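Local coordinates for LRR receptor-like serine/threonine-protein kinase RGI3 (Arabidopsis thaliana, PDB 5HZ0) that serves as the extracellular leucine-rich repeat part of a root receptor kinase, binding RGF peptide hormones that maintain the stem cell niche and triggering pairing with SERK co-receptors, at residues L213-I218 with L237-L242; A166-S171 with Y190-S195; I533-G538 with I558-S563; Y598-G603 with S621-Y626; S416-L421 with P440-C445. The protein carries 5 engineered substitutions. All coordinates share one frame; numbering follows the deposited sequence.

Contact 1 (L213-I218 with L237-L242); sequences LYQNSI and LWQNNL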
# COMPACT_ATOMS: atom_id res chain seq x y z
N LEU A 213 11.23 12.00 11.20
CA LEU A 213 10.05 12.63 11.79
C LEU A 213 8.71 12.20 11.19
O LEU A 213 7.72 12.92 11.32
CB LEU A 213 10.22 14.15 11.82
CG LEU A 213 11.49 14.51 12.58
CD1 LEU A 213 11.78 15.99 12.53
CD2 LEU A 213 11.40 14.00 14.04
N TYR A 214 8.69 11.15 10.39
CA TYR A 214 7.46 10.82 9.65
C TYR A 214 6.25 10.46 10.52
O TYR A 214 6.38 10.11 11.70
CB TYR A 214 7.72 9.76 8.58
CG TYR A 214 8.14 8.40 9.09
CD1 TYR A 214 9.47 8.09 9.32
CD2 TYR A 214 7.20 7.41 9.29
CE1 TYR A 214 9.85 6.84 9.76
CE2 TYR A 214 7.56 6.15 9.73
CZ TYR A 214 8.89 5.87 9.96
OH TYR A 214 9.23 4.62 10.40
N GLN A 215 5.06 10.58 9.94
CA GLN A 215 3.80 10.28 10.63
C GLN A 215 3.57 11.06 11.93
O GLN A 215 3.29 10.50 12.98
CB GLN A 215 3.66 8.78 10.86
CG GLN A 215 3.43 8.03 9.57
CD GLN A 215 3.12 6.58 9.81
OE1 GLN A 215 3.78 5.93 10.61
NE2 GLN A 215 2.11 6.07 9.11
N ASN A 216 3.69 12.37 11.84
CA ASN A 216 3.33 13.27 12.92
C ASN A 216 2.46 14.34 12.28
O ASN A 216 1.95 14.14 11.18
CB ASN A 216 4.55 13.91 13.57
CG ASN A 216 5.41 12.91 14.30
OD1 ASN A 216 5.06 12.49 15.40
ND2 ASN A 216 6.53 12.52 13.69
N SER A 217 2.19 15.40 13.02
CA SER A 217 1.48 16.57 12.51
C SER A 217 2.32 17.79 12.18
O SER A 217 1.79 18.89 12.07
CB SER A 217 0.24 16.88 13.34
OG SER A 217 -0.64 15.77 13.25
N ILE A 218 3.63 17.62 12.12
CA ILE A 218 4.55 18.74 11.93
C ILE A 218 4.13 19.67 10.81
O ILE A 218 3.73 19.23 9.73
CB ILE A 218 5.99 18.24 11.65
CG1 ILE A 218 6.56 17.52 12.88
CG2 ILE A 218 6.90 19.40 11.23
CD1 ILE A 218 7.92 16.87 12.63
N LEU A 237 10.60 12.55 6.30
CA LEU A 237 9.67 13.54 6.78
C LEU A 237 8.24 13.27 6.32
O LEU A 237 7.39 14.09 6.41
CB LEU A 237 10.18 14.92 6.32
CG LEU A 237 11.52 15.51 6.73
CD1 LEU A 237 11.55 16.87 6.37
CD2 LEU A 237 11.78 15.43 8.17
N TRP A 238 8.00 12.09 5.81
CA TRP A 238 6.72 11.73 5.23
C TRP A 238 5.49 11.67 6.17
O TRP A 238 5.55 11.18 7.28
CB TRP A 238 6.78 10.45 4.32
CG TRP A 238 7.11 9.16 4.99
CD1 TRP A 238 8.33 8.72 5.28
CD2 TRP A 238 6.22 8.16 5.44
NE1 TRP A 238 8.28 7.54 5.87
CE2 TRP A 238 6.99 7.15 5.97
CE3 TRP A 238 4.83 8.02 5.44
CZ2 TRP A 238 6.44 6.01 6.52
CZ3 TRP A 238 4.30 6.89 5.94
CH2 TRP A 238 5.09 5.89 6.48
N GLN A 239 4.36 12.10 5.62
CA GLN A 239 3.08 12.18 6.31
C GLN A 239 2.95 13.12 7.51
O GLN A 239 2.80 12.74 8.60
CB GLN A 239 2.62 10.79 6.63
CG GLN A 239 1.27 10.71 7.06
CD GLN A 239 0.76 9.34 7.16
OE1 GLN A 239 0.72 8.62 6.19
NE2 GLN A 239 0.32 8.99 8.31
N ASN A 240 3.11 14.38 7.20
CA ASN A 240 3.09 15.52 8.08
C ASN A 240 2.31 16.63 7.39
O ASN A 240 1.74 16.40 6.42
CB ASN A 240 4.52 15.93 8.43
CG ASN A 240 5.09 15.15 9.55
OD1 ASN A 240 4.68 15.30 10.61
ND2 ASN A 240 6.03 14.33 9.31
N ASN A 241 2.26 17.82 7.96
CA ASN A 241 1.61 19.00 7.38
C ASN A 241 2.53 19.98 6.68
O ASN A 241 2.17 21.14 6.52
CB ASN A 241 0.65 19.65 8.36
CG ASN A 241 -0.41 18.69 8.82
OD1 ASN A 241 -1.01 17.98 8.01
ND2 ASN A 241 -0.61 18.60 10.12
N LEU A 242 3.75 19.55 6.40
CA LEU A 242 4.78 20.44 5.85
C LEU A 242 4.34 21.25 4.63
O LEU A 242 3.64 20.76 3.74
CB LEU A 242 6.07 19.68 5.56
CG LEU A 242 6.75 19.03 6.78
CD1 LEU A 242 7.76 17.98 6.33
CD2 LEU A 242 7.41 20.08 7.66
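Tyr214 and Trp238 lie side by side and point the same way, the phenol ring in an offset stack on the five-membered ring of the indole, centroids 4.3 Å apart and planes at 9°. Tyr214 CB also rests over that indole ring, 3.5 Å from its centroid. Tyr214 OH and Trp238 NE1 both hydrogen-bond the backbone of the bound peptide. An alanine in place of Trp238 would probably leave this face of the Tyr214 ring without its stacking mate and the peptide without an N-H partner. Behind the rings Asn240, the consensus asparagine of a leucine-rich repeat, is gripped by several bonds. Its ND2 gives a straight bond to Leu213 O of the preceding coil (3.0 Å, 163°) and another to Leu237 O (3.2 Å), while Asn216 ND2 reaches Leu213 O from the opposite face of that carbonyl. Gln215 N to Trp238 O (2.8 Å) and Asn241 N to Ile218 O (2.7 Å) join the backbones. The solvent side, at exposed Ser217 and Asn241, is looser: Asn241 ND2 makes a weak bond to Ser217 O at 3.1 Å. The Gln215 and Gln239 side chains cross with amide planes 60° apart; Gln215 packs on a basic peptide side chain, its OE1 bonding Thr191 OG1.

Contact 2 (A166-S171 with Y190-S195); sequences AETSLS and YTSLLS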
# COMPACT_ATOMS: atom_id res chain seq x y z
N ALA A 166 10.28 6.97 18.93
CA ALA A 166 9.25 6.59 17.95
C ALA A 166 8.07 5.83 18.55
O ALA A 166 8.21 5.12 19.53
CB ALA A 166 9.88 5.79 16.82
N GLU A 167 6.90 5.98 17.93
CA GLU A 167 5.67 5.34 18.40
C GLU A 167 5.37 5.66 19.86
O GLU A 167 5.09 4.77 20.66
CB GLU A 167 5.67 3.84 18.12
CG GLU A 167 5.36 3.56 16.68
CD GLU A 167 5.25 2.09 16.38
OE1 GLU A 167 4.70 1.36 17.23
OE2 GLU A 167 5.71 1.67 15.30
N THR A 168 5.47 6.94 20.18
CA THR A 168 5.08 7.43 21.48
C THR A 168 4.02 8.50 21.27
O THR A 168 3.66 8.82 20.13
CB THR A 168 6.28 8.05 22.22
OG1 THR A 168 6.81 9.13 21.46
CG2 THR A 168 7.37 7.01 22.45
N SER A 169 3.53 9.04 22.36
CA SER A 169 2.58 10.14 22.30
C SER A 169 3.24 11.51 22.44
O SER A 169 2.57 12.50 22.73
CB SER A 169 1.42 9.91 23.25
OG SER A 169 0.70 8.77 22.82
N LEU A 170 4.57 11.55 22.32
CA LEU A 170 5.30 12.80 22.38
C LEU A 170 4.70 13.84 21.45
O LEU A 170 4.47 13.56 20.26
CB LEU A 170 6.77 12.59 22.02
CG LEU A 170 7.72 13.26 23.00
CD1 LEU A 170 7.90 12.40 24.24
CD2 LEU A 170 9.02 13.54 22.34
N SER A 171 4.45 15.02 21.99
CA SER A 171 3.71 16.05 21.27
C SER A 171 4.46 17.37 21.29
O SER A 171 5.54 17.46 21.84
CB SER A 171 2.34 16.26 21.90
OG SER A 171 2.46 16.73 23.24
N TYR A 190 9.08 9.07 15.22
CA TYR A 190 8.17 8.88 14.10
C TYR A 190 6.95 8.10 14.56
O TYR A 190 7.04 7.31 15.51
CB TYR A 190 8.85 8.18 12.91
CG TYR A 190 9.49 6.84 13.21
CD1 TYR A 190 8.74 5.68 13.26
CD2 TYR A 190 10.88 6.73 13.42
CE1 TYR A 190 9.33 4.46 13.52
CE2 TYR A 190 11.48 5.52 13.68
CZ TYR A 190 10.70 4.38 13.74
OH TYR A 190 11.29 3.17 14.01
N THR A 191 5.82 8.33 13.90
CA THR A 191 4.55 7.75 14.30
C THR A 191 4.27 8.16 15.74
O THR A 191 4.08 7.33 16.63
CB THR A 191 4.56 6.23 14.13
OG1 THR A 191 5.26 5.90 12.91
CG2 THR A 191 3.14 5.66 14.09
N SER A 192 4.30 9.47 15.96
CA SER A 192 4.08 10.09 17.26
C SER A 192 3.08 11.24 17.12
O SER A 192 2.33 11.31 16.14
CB SER A 192 5.39 10.57 17.89
OG SER A 192 6.08 9.49 18.50
N LEU A 193 2.99 12.06 18.17
CA LEU A 193 2.08 13.22 18.21
C LEU A 193 2.66 14.61 17.93
O LEU A 193 2.01 15.61 18.21
CB LEU A 193 1.23 13.20 19.48
CG LEU A 193 0.35 11.94 19.57
CD1 LEU A 193 -0.57 11.98 20.78
CD2 LEU A 193 -0.44 11.74 18.29
N LEU A 194 3.91 14.70 17.47
CA LEU A 194 4.53 16.01 17.22
C LEU A 194 3.76 16.97 16.30
O LEU A 194 3.16 16.56 15.31
CB LEU A 194 5.92 15.83 16.62
CG LEU A 194 6.97 15.08 17.42
CD1 LEU A 194 8.20 14.91 16.53
CD2 LEU A 194 7.32 15.84 18.71
N SER A 195 3.81 18.26 16.64
CA SER A 195 3.23 19.32 15.81
C SER A 195 4.10 20.58 15.89
O SER A 195 5.09 20.60 16.60
CB SER A 195 1.77 19.64 16.19
OG SER A 195 1.50 19.44 17.58
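Ala166 on Tyr190 begins a coil-to-coil contact between consecutive leucine-rich repeats, running from the peptide-binding surface back to short strands at the turn of the solenoid. Ala166 CB stands over the centre of the Tyr190 ring, 3.4 Å from the centroid and 7° off the normal, a CH-pi contact. The opposite face of that ring stacks on Tyr214, and Tyr190 OH bonds the backbone of the bound peptide. Glu167 N donates a nearly straight bond to Tyr190 O (2.8 Å, 168°). Beyond it the Glu167 side chain runs alongside Thr191, CG 3.8 Å from Thr191 CB, before OE2 goes to the peptide backbone. Thr168 and Ser192 fill the position that is asparagine in most repeats. Thr168 OG1, held between its backbone N and carbonyl carbon (chi1 60°), hydrogen-bonds Leu165 O. Ser192 OG lies 3.1 Å from Thr168 OG1 and 3.0 Å from Thr168 O, and which of the two takes its bond is not settled. Further on, Leu193 N makes a weak bond to Leu170 O (3.0 Å), and Leu193 CD1 packs on Ser169 CB at 3.8 Å. The weakly bonded strands 169-172 and 193-194 run parallel here, with strand 145-147 of the previous coil touching Ser169 and Leu170, and Asn216 of the following coil bonding Leu194 N.

Contact 3 (I533-G538 with I558-S563); sequences IPDELG and IPSRFS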
# COMPACT_ATOMS: atom_id res chain seq x y z
N ILE A 533 -34.41 -18.96 -21.59
CA ILE A 533 -33.43 -19.02 -20.54
C ILE A 533 -33.37 -20.47 -20.11
O ILE A 533 -34.37 -21.02 -19.65
CB ILE A 533 -33.86 -18.18 -19.32
CG1 ILE A 533 -34.32 -16.77 -19.72
CG2 ILE A 533 -32.74 -18.13 -18.29
CD1 ILE A 533 -34.81 -15.92 -18.52
N PRO A 534 -32.21 -21.12 -20.30
CA PRO A 534 -32.06 -22.55 -19.99
C PRO A 534 -32.19 -22.83 -18.50
O PRO A 534 -32.03 -21.93 -17.68
CB PRO A 534 -30.64 -22.87 -20.47
CG PRO A 534 -29.93 -21.55 -20.50
CD PRO A 534 -30.98 -20.55 -20.89
N ASP A 535 -32.50 -24.08 -18.16
CA ASP A 535 -32.63 -24.50 -16.77
C ASP A 535 -31.26 -24.49 -16.11
O ASP A 535 -31.14 -24.31 -14.89
CB ASP A 535 -33.22 -25.91 -16.71
CG ASP A 535 -34.37 -26.03 -15.73
OD1 ASP A 535 -35.03 -25.01 -15.43
OD2 ASP A 535 -34.63 -27.16 -15.25
N GLU A 536 -30.23 -24.66 -16.93
CA GLU A 536 -28.86 -24.73 -16.46
C GLU A 536 -28.41 -23.49 -15.68
O GLU A 536 -27.65 -23.61 -14.73
CB GLU A 536 -27.91 -24.99 -17.63
CG GLU A 536 -27.91 -26.44 -18.10
CD GLU A 536 -29.13 -26.78 -18.94
OE1 GLU A 536 -29.81 -25.84 -19.40
OE2 GLU A 536 -29.39 -27.98 -19.16
N LEU A 537 -28.87 -22.31 -16.07
CA LEU A 537 -28.48 -21.09 -15.35
C LEU A 537 -28.83 -21.14 -13.86
O LEU A 537 -28.17 -20.51 -13.05
CB LEU A 537 -29.08 -19.84 -16.00
CG LEU A 537 -28.54 -19.47 -17.39
CD1 LEU A 537 -29.34 -18.34 -18.00
CD2 LEU A 537 -27.06 -19.10 -17.31
N GLY A 538 -29.86 -21.90 -13.51
CA GLY A 538 -30.28 -22.03 -12.12
C GLY A 538 -29.44 -23.02 -11.32
O GLY A 538 -29.56 -23.11 -10.10
N ILE A 558 -39.62 -17.84 -16.66
CA ILE A 558 -38.50 -17.99 -15.75
C ILE A 558 -38.41 -19.44 -15.32
O ILE A 558 -39.34 -19.97 -14.73
CB ILE A 558 -38.65 -17.07 -14.52
CG1 ILE A 558 -38.48 -15.60 -14.92
CG2 ILE A 558 -37.63 -17.42 -13.47
CD1 ILE A 558 -38.69 -14.64 -13.80
N PRO A 559 -37.30 -20.11 -15.65
CA PRO A 559 -37.12 -21.53 -15.33
C PRO A 559 -37.28 -21.84 -13.83
O PRO A 559 -36.79 -21.08 -12.99
CB PRO A 559 -35.70 -21.83 -15.79
CG PRO A 559 -35.05 -20.48 -15.96
CD PRO A 559 -36.14 -19.55 -16.36
N SER A 560 -37.96 -22.94 -13.52
CA SER A 560 -38.22 -23.34 -12.14
C SER A 560 -36.93 -23.52 -11.36
O SER A 560 -36.86 -23.23 -10.15
CB SER A 560 -39.07 -24.62 -12.09
OG SER A 560 -38.37 -25.75 -12.60
N ARG A 561 -35.88 -23.95 -12.05
CA ARG A 561 -34.58 -24.11 -11.41
C ARG A 561 -34.08 -22.80 -10.77
O ARG A 561 -33.23 -22.84 -9.89
CB ARG A 561 -33.54 -24.64 -12.40
CG ARG A 561 -32.27 -25.17 -11.74
CD ARG A 561 -32.49 -26.57 -11.18
NE ARG A 561 -32.92 -27.48 -12.24
CZ ARG A 561 -32.57 -28.76 -12.31
NH1 ARG A 561 -31.77 -29.29 -11.40
NH2 ARG A 561 -33.02 -29.51 -13.31
N PHE A 562 -34.62 -21.67 -11.21
CA PHE A 562 -34.24 -20.36 -10.67
C PHE A 562 -34.51 -20.24 -9.17
O PHE A 562 -33.97 -19.36 -8.51
CB PHE A 562 -34.93 -19.22 -11.42
CG PHE A 562 -34.07 -18.57 -12.47
CD1 PHE A 562 -33.20 -19.33 -13.25
CD2 PHE A 562 -34.16 -17.21 -12.71
CE1 PHE A 562 -32.42 -18.73 -14.23
CE2 PHE A 562 -33.40 -16.60 -13.69
CZ PHE A 562 -32.52 -17.36 -14.45
N SER A 563 -35.35 -21.13 -8.64
CA SER A 563 -35.61 -21.11 -7.20
C SER A 563 -34.36 -21.53 -6.42
O SER A 563 -34.24 -21.28 -5.23
CB SER A 563 -36.79 -22.01 -6.84
OG SER A 563 -36.59 -23.33 -7.32
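Asp535 and Arg561 form the polar first shell: OD2 lies at the edge of the guanidinium, in its plane, 3.4 Å from Arg561 NH2 and 3.5 Å from Arg561 NE. Both bonds are weak, and both go to this single oxygen; the carboxylate plane stands at 83° to the guanidinium. The other oxygen, Asp535 OD1, turns to carbon, 3.3 Å from Pro559 CB. Arg561 reaches the acid with CG anti to the backbone N (chi1 -165°) and the chain then bent at chi2 and chi3, passing Gly538 C at 3.6 Å from Arg561 CG. An alanine in place of Asp535 would probably leave the guanidinium without this carboxylate and let the arginine chain turn more freely. Beside the charges lies an apolar patch. Ile533 CG2 approaches Phe562 CZ (3.9 Å), crossing the aromatic side chain at about a right angle, and Leu537 CB meets the ring at its edge, 3.9 Å from Phe562 CE1. Short 3-10 turns in successive repeats position Leu537, Arg561 and Phe562, with Phe562 N bonded to Pro559 O at 2.9 Å. They follow the Ile-Pro pairs of the plant-type leucine-rich repeat, and Glu536 has a salt bridge to Arg511 of the preceding coil. The chemistry is mixed: an apolar patch of Ile533, Leu537, Pro559 and Phe562 beside a weak ion pair between partly exposed residues.

Contact 4 (Y598-G603 with S621-Y626); sequences YNDFSG and SNRGLY
Tyr598 and Ser621 meet through ring face and hydroxyl together. Ser621 OG sits between its own backbone N and carbonyl carbon (chi1 56°), which sets it 2.8 Å from Tyr598 N to accept a nearly straight bond (174°). Ser621 CB then lies over the centre of the Tyr598 ring, 3.7 Å from its centroid, while the same ring also stacks with His575. Ser621 OG has a second partner in Asp618 O. Asn622 places its amide alongside the Phe601 side chain; OD1 takes a weak bond from Phe601 N at 3.2 Å, and ND2 is held by Asp618 O and Ile596 O, which would restrain its rotation, mostly through ND2. The contact lies at the C-terminal end of the solenoid, beyond strand 593-595, the last of its parallel series, and two short helices, 609-613 and 616-620, separate the segments. Arg623 is extended to CD, and a bend at chi3 (-66°) turns NE back toward Asp600. Asp600 O lies over one guanidinium face, toward its rim; the salt bridge is long, Asp600 OD2 to Arg623 NH2 at 3.8 Å. Two donors lie in the carbonyl plane of Phe601 O, Arg623 N at 2.8 Å and Gly624 N, on a lone pair, at 3.0 Å. Gly603 N to Gly624 O (3.0 Å) and Tyr626 N to Gly603 O continue the parallel pairing, and Leu625 CD1 rests on Phe601 CB.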
# COMPACT_ATOMS: atom_id res chain seq x y z
N TYR A 598 -40.96 -4.20 -18.30
CA TYR A 598 -41.01 -4.38 -19.75
C TYR A 598 -40.88 -5.83 -20.18
O TYR A 598 -40.01 -6.19 -20.96
CB TYR A 598 -40.02 -3.46 -20.46
CG TYR A 598 -40.28 -2.00 -20.18
CD1 TYR A 598 -41.15 -1.26 -20.98
CD2 TYR A 598 -39.69 -1.38 -19.08
CE1 TYR A 598 -41.41 0.09 -20.70
CE2 TYR A 598 -39.94 -0.05 -18.80
CZ TYR A 598 -40.80 0.68 -19.61
OH TYR A 598 -41.03 2.00 -19.31
N ASN A 599 -41.74 -6.67 -19.62
CA ASN A 599 -41.87 -8.04 -20.05
C ASN A 599 -43.35 -8.32 -20.28
O ASN A 599 -44.18 -7.42 -20.21
CB ASN A 599 -41.27 -9.02 -19.03
CG ASN A 599 -39.78 -9.29 -19.28
OD1 ASN A 599 -39.41 -9.94 -20.26
ND2 ASN A 599 -38.93 -8.82 -18.36
N ASP A 600 -43.65 -9.57 -20.61
CA ASP A 600 -45.02 -10.05 -20.77
C ASP A 600 -45.59 -10.79 -19.55
O ASP A 600 -46.48 -11.60 -19.70
CB ASP A 600 -45.20 -10.84 -22.07
CG ASP A 600 -45.04 -9.96 -23.31
OD1 ASP A 600 -45.66 -8.87 -23.34
OD2 ASP A 600 -44.30 -10.35 -24.24
N PHE A 601 -44.95 -10.65 -18.39
CA PHE A 601 -45.39 -11.30 -17.15
C PHE A 601 -46.83 -10.95 -16.77
O PHE A 601 -47.34 -9.87 -17.08
CB PHE A 601 -44.48 -10.93 -15.96
CG PHE A 601 -43.06 -11.43 -16.07
CD1 PHE A 601 -42.78 -12.77 -16.28
CD2 PHE A 601 -41.99 -10.55 -15.93
CE1 PHE A 601 -41.46 -13.22 -16.36
CE2 PHE A 601 -40.68 -10.99 -16.01
CZ PHE A 601 -40.41 -12.32 -16.23
N SER A 602 -47.49 -11.88 -16.09
CA SER A 602 -48.85 -11.69 -15.62
C SER A 602 -49.08 -12.60 -14.42
O SER A 602 -48.36 -13.58 -14.24
CB SER A 602 -49.85 -12.03 -16.73
OG SER A 602 -50.15 -13.40 -16.76
N GLY A 603 -50.10 -12.30 -13.62
CA GLY A 603 -50.33 -13.02 -12.38
C GLY A 603 -50.12 -12.19 -11.13
O GLY A 603 -49.66 -11.03 -11.17
N SER A 621 -45.65 -2.00 -16.86
CA SER A 621 -45.04 -2.31 -18.15
C SER A 621 -45.17 -3.79 -18.54
O SER A 621 -44.72 -4.19 -19.61
CB SER A 621 -43.56 -1.89 -18.20
OG SER A 621 -42.83 -2.49 -17.14
N ASN A 622 -45.75 -4.58 -17.65
CA ASN A 622 -46.00 -5.99 -17.93
C ASN A 622 -47.41 -6.27 -18.49
O ASN A 622 -48.10 -5.37 -18.94
CB ASN A 622 -45.69 -6.86 -16.71
CG ASN A 622 -44.22 -7.12 -16.55
OD1 ASN A 622 -43.66 -8.02 -17.18
ND2 ASN A 622 -43.57 -6.33 -15.69
N ARG A 623 -47.81 -7.54 -18.51
CA ARG A 623 -49.08 -7.91 -19.10
C ARG A 623 -50.23 -7.96 -18.09
O ARG A 623 -51.24 -7.30 -18.27
CB ARG A 623 -48.94 -9.25 -19.84
CG ARG A 623 -50.18 -9.69 -20.56
CD ARG A 623 -49.99 -11.07 -21.14
NE ARG A 623 -49.00 -11.12 -22.20
CZ ARG A 623 -48.52 -12.25 -22.73
NH1 ARG A 623 -48.96 -13.42 -22.28
NH2 ARG A 623 -47.62 -12.21 -23.70
N GLY A 624 -50.13 -8.86 -17.13
CA GLY A 624 -51.02 -8.99 -15.98
C GLY A 624 -50.57 -8.86 -14.53
O GLY A 624 -51.15 -9.54 -13.71
N LEU A 625 -49.48 -8.17 -14.21
CA LEU A 625 -48.94 -8.27 -12.84
C LEU A 625 -49.67 -7.44 -11.80
O LEU A 625 -49.98 -6.27 -12.04
CB LEU A 625 -47.44 -7.93 -12.79
CG LEU A 625 -46.44 -8.98 -13.26
CD1 LEU A 625 -45.02 -8.47 -13.08
CD2 LEU A 625 -46.64 -10.28 -12.50
N TYR A 626 -49.95 -8.02 -10.63
CA TYR A 626 -50.57 -7.20 -9.58
C TYR A 626 -50.32 -7.76 -8.19
O TYR A 626 -50.17 -8.96 -8.03
CB TYR A 626 -52.08 -7.06 -9.81
CG TYR A 626 -52.84 -8.34 -9.64
CD1 TYR A 626 -52.83 -9.31 -10.64
CD2 TYR A 626 -53.56 -8.61 -8.48
CE1 TYR A 626 -53.51 -10.49 -10.50
CE2 TYR A 626 -54.26 -9.79 -8.33
CZ TYR A 626 -54.23 -10.72 -9.34
OH TYR A 626 -54.90 -11.91 -9.21

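Contact 5 (S416-L421 with P440-C445); sequences SEIGNL and PAISGC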
# COMPACT_ATOMS: atom_id res chain seq x y z
N SER A 416 -1.09 -10.30 -31.66
CA SER A 416 -1.14 -11.71 -31.31
C SER A 416 0.02 -12.19 -30.44
O SER A 416 -0.08 -13.18 -29.69
CB SER A 416 -1.20 -12.53 -32.58
OG SER A 416 -1.06 -13.90 -32.29
N GLU A 417 1.14 -11.49 -30.53
CA GLU A 417 2.33 -11.88 -29.79
C GLU A 417 2.20 -11.62 -28.28
O GLU A 417 3.10 -11.93 -27.51
CB GLU A 417 3.61 -11.28 -30.38
CG GLU A 417 3.45 -9.89 -30.91
CD GLU A 417 2.88 -9.87 -32.31
OE1 GLU A 417 1.71 -9.47 -32.45
OE2 GLU A 417 3.59 -10.26 -33.25
N ILE A 418 1.08 -11.05 -27.86
CA ILE A 418 0.81 -10.93 -26.44
C ILE A 418 0.65 -12.33 -25.87
O ILE A 418 0.83 -12.56 -24.67
CB ILE A 418 -0.44 -10.05 -26.17
CG1 ILE A 418 -0.50 -9.65 -24.69
CG2 ILE A 418 -1.71 -10.75 -26.61
CD1 ILE A 418 -1.59 -8.67 -24.36
N GLY A 419 0.35 -13.29 -26.75
CA GLY A 419 0.25 -14.67 -26.33
C GLY A 419 1.58 -15.23 -25.85
O GLY A 419 1.64 -16.28 -25.21
N ASN A 420 2.64 -14.49 -26.14
CA ASN A 420 3.99 -14.88 -25.75
C ASN A 420 4.28 -14.67 -24.27
O ASN A 420 5.27 -15.21 -23.74
CB ASN A 420 4.98 -14.08 -26.59
CG ASN A 420 6.31 -14.77 -26.74
OD1 ASN A 420 6.37 -16.00 -26.83
ND2 ASN A 420 7.38 -13.99 -26.76
N LEU A 421 3.44 -13.91 -23.58
CA LEU A 421 3.72 -13.52 -22.20
C LEU A 421 3.11 -14.48 -21.20
O LEU A 421 1.90 -14.55 -21.04
CB LEU A 421 3.22 -12.11 -21.93
CG LEU A 421 3.66 -11.01 -22.90
CD1 LEU A 421 3.14 -9.66 -22.40
CD2 LEU A 421 5.17 -11.00 -23.03
N PRO A 440 -6.76 -15.37 -31.08
CA PRO A 440 -6.76 -16.73 -30.53
C PRO A 440 -5.50 -17.01 -29.72
O PRO A 440 -5.54 -17.74 -28.72
CB PRO A 440 -6.77 -17.61 -31.79
CG PRO A 440 -7.40 -16.79 -32.82
CD PRO A 440 -7.09 -15.35 -32.52
N ALA A 441 -4.39 -16.42 -30.15
CA ALA A 441 -3.10 -16.64 -29.50
C ALA A 441 -3.07 -16.19 -28.04
O ALA A 441 -2.18 -16.57 -27.29
CB ALA A 441 -1.99 -15.96 -30.28
N ILE A 442 -4.04 -15.37 -27.62
CA ILE A 442 -4.08 -14.97 -26.22
C ILE A 442 -4.32 -16.19 -25.32
O ILE A 442 -4.11 -16.12 -24.11
CB ILE A 442 -5.10 -13.84 -25.95
CG1 ILE A 442 -4.80 -13.16 -24.61
CG2 ILE A 442 -6.52 -14.36 -25.98
CD1 ILE A 442 -5.85 -12.16 -24.17
N SER A 443 -4.70 -17.31 -25.93
CA SER A 443 -4.83 -18.58 -25.22
C SER A 443 -3.49 -19.01 -24.62
O SER A 443 -3.42 -19.91 -23.79
CB SER A 443 -5.29 -19.67 -26.18
OG SER A 443 -4.27 -19.93 -27.14
N GLY A 444 -2.43 -18.35 -25.06
CA GLY A 444 -1.09 -18.62 -24.59
C GLY A 444 -0.68 -17.89 -23.32
O GLY A 444 0.42 -18.11 -22.81
N CYS A 445 -1.54 -17.03 -22.78
CA CYS A 445 -1.16 -16.42 -21.53
C CYS A 445 -1.72 -17.33 -20.46
O CYS A 445 -2.88 -17.22 -20.06
CB CYS A 445 -1.81 -15.04 -21.38
SG CYS A 445 -1.59 -13.93 -22.78
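Ser416 holds OG anti to its backbone N (chi1 171°), which turns the hydroxyl against Ala441 CB, and Cys445 holds SG anti to its carbonyl carbon (chi1 -51°), which sets the sulfur 3.4 Å from Ile418 O. Between these two ends the segments meet through backbone. Gly419 CA approaches Ala441 O at 3.2 Å in a bent CA-H...O contact, Gly419 CA comes within 4.3 Å of Ile442 CA, and Leu421 O lies 3.6 Å from Cys445 CA. Such proximity suits a glycine at 419, whose missing side chain would have pointed at the other segment. The apolar share is modest: Ile418 CG2 and Ile442 CG1 are 4.4 Å apart. Most of each segment is a short 3-10 helix (416-420 and 440-444), on successive repeats of the leucine-rich solenoid, and the two stack on its convex side. Their turns are closed internally, for example by Gly419 N to Ser416 O (3.0 Å) and Leu421 N to Ile418 O (3.1 Å). Asn420 ND2 bonds Gly395 O and Ile418 packs on Ile394, both of the preceding coil. The carbonyls Gly419 O and Gly444 O face each other as two acceptors at 3.3 Å, and Lys422 NZ supplies the proton donor, bonding Gly444 O and more weakly Gly419 O. The chemistry therefore implies cohesion by van der Waals contact and a shared lysine, which would probably ease the repulsion between the two carbonyls.

In the fold
From the N terminus the order is contact 2, contact 1, contact 5, contact 3, contact 4. Each closes a loop of 17 to 19 intervening residues, one turn of the solenoid to the next, and all five are in series: none nests in or crosses another. Contacts 2 and 1 are adjacent coils with centres 10 Å apart, joined where Ser217 N meets Leu194 O, and both carry peptide-recognition residues. Contact 5 lies about 47 Å from contact 1, centre to centre, on the far side of the chain's centre. Contacts 3 and 4, with centres 19 Å apart, touch through Ile558 CD1 and Phe601 CZ and tie the last repeats to the C-terminal end.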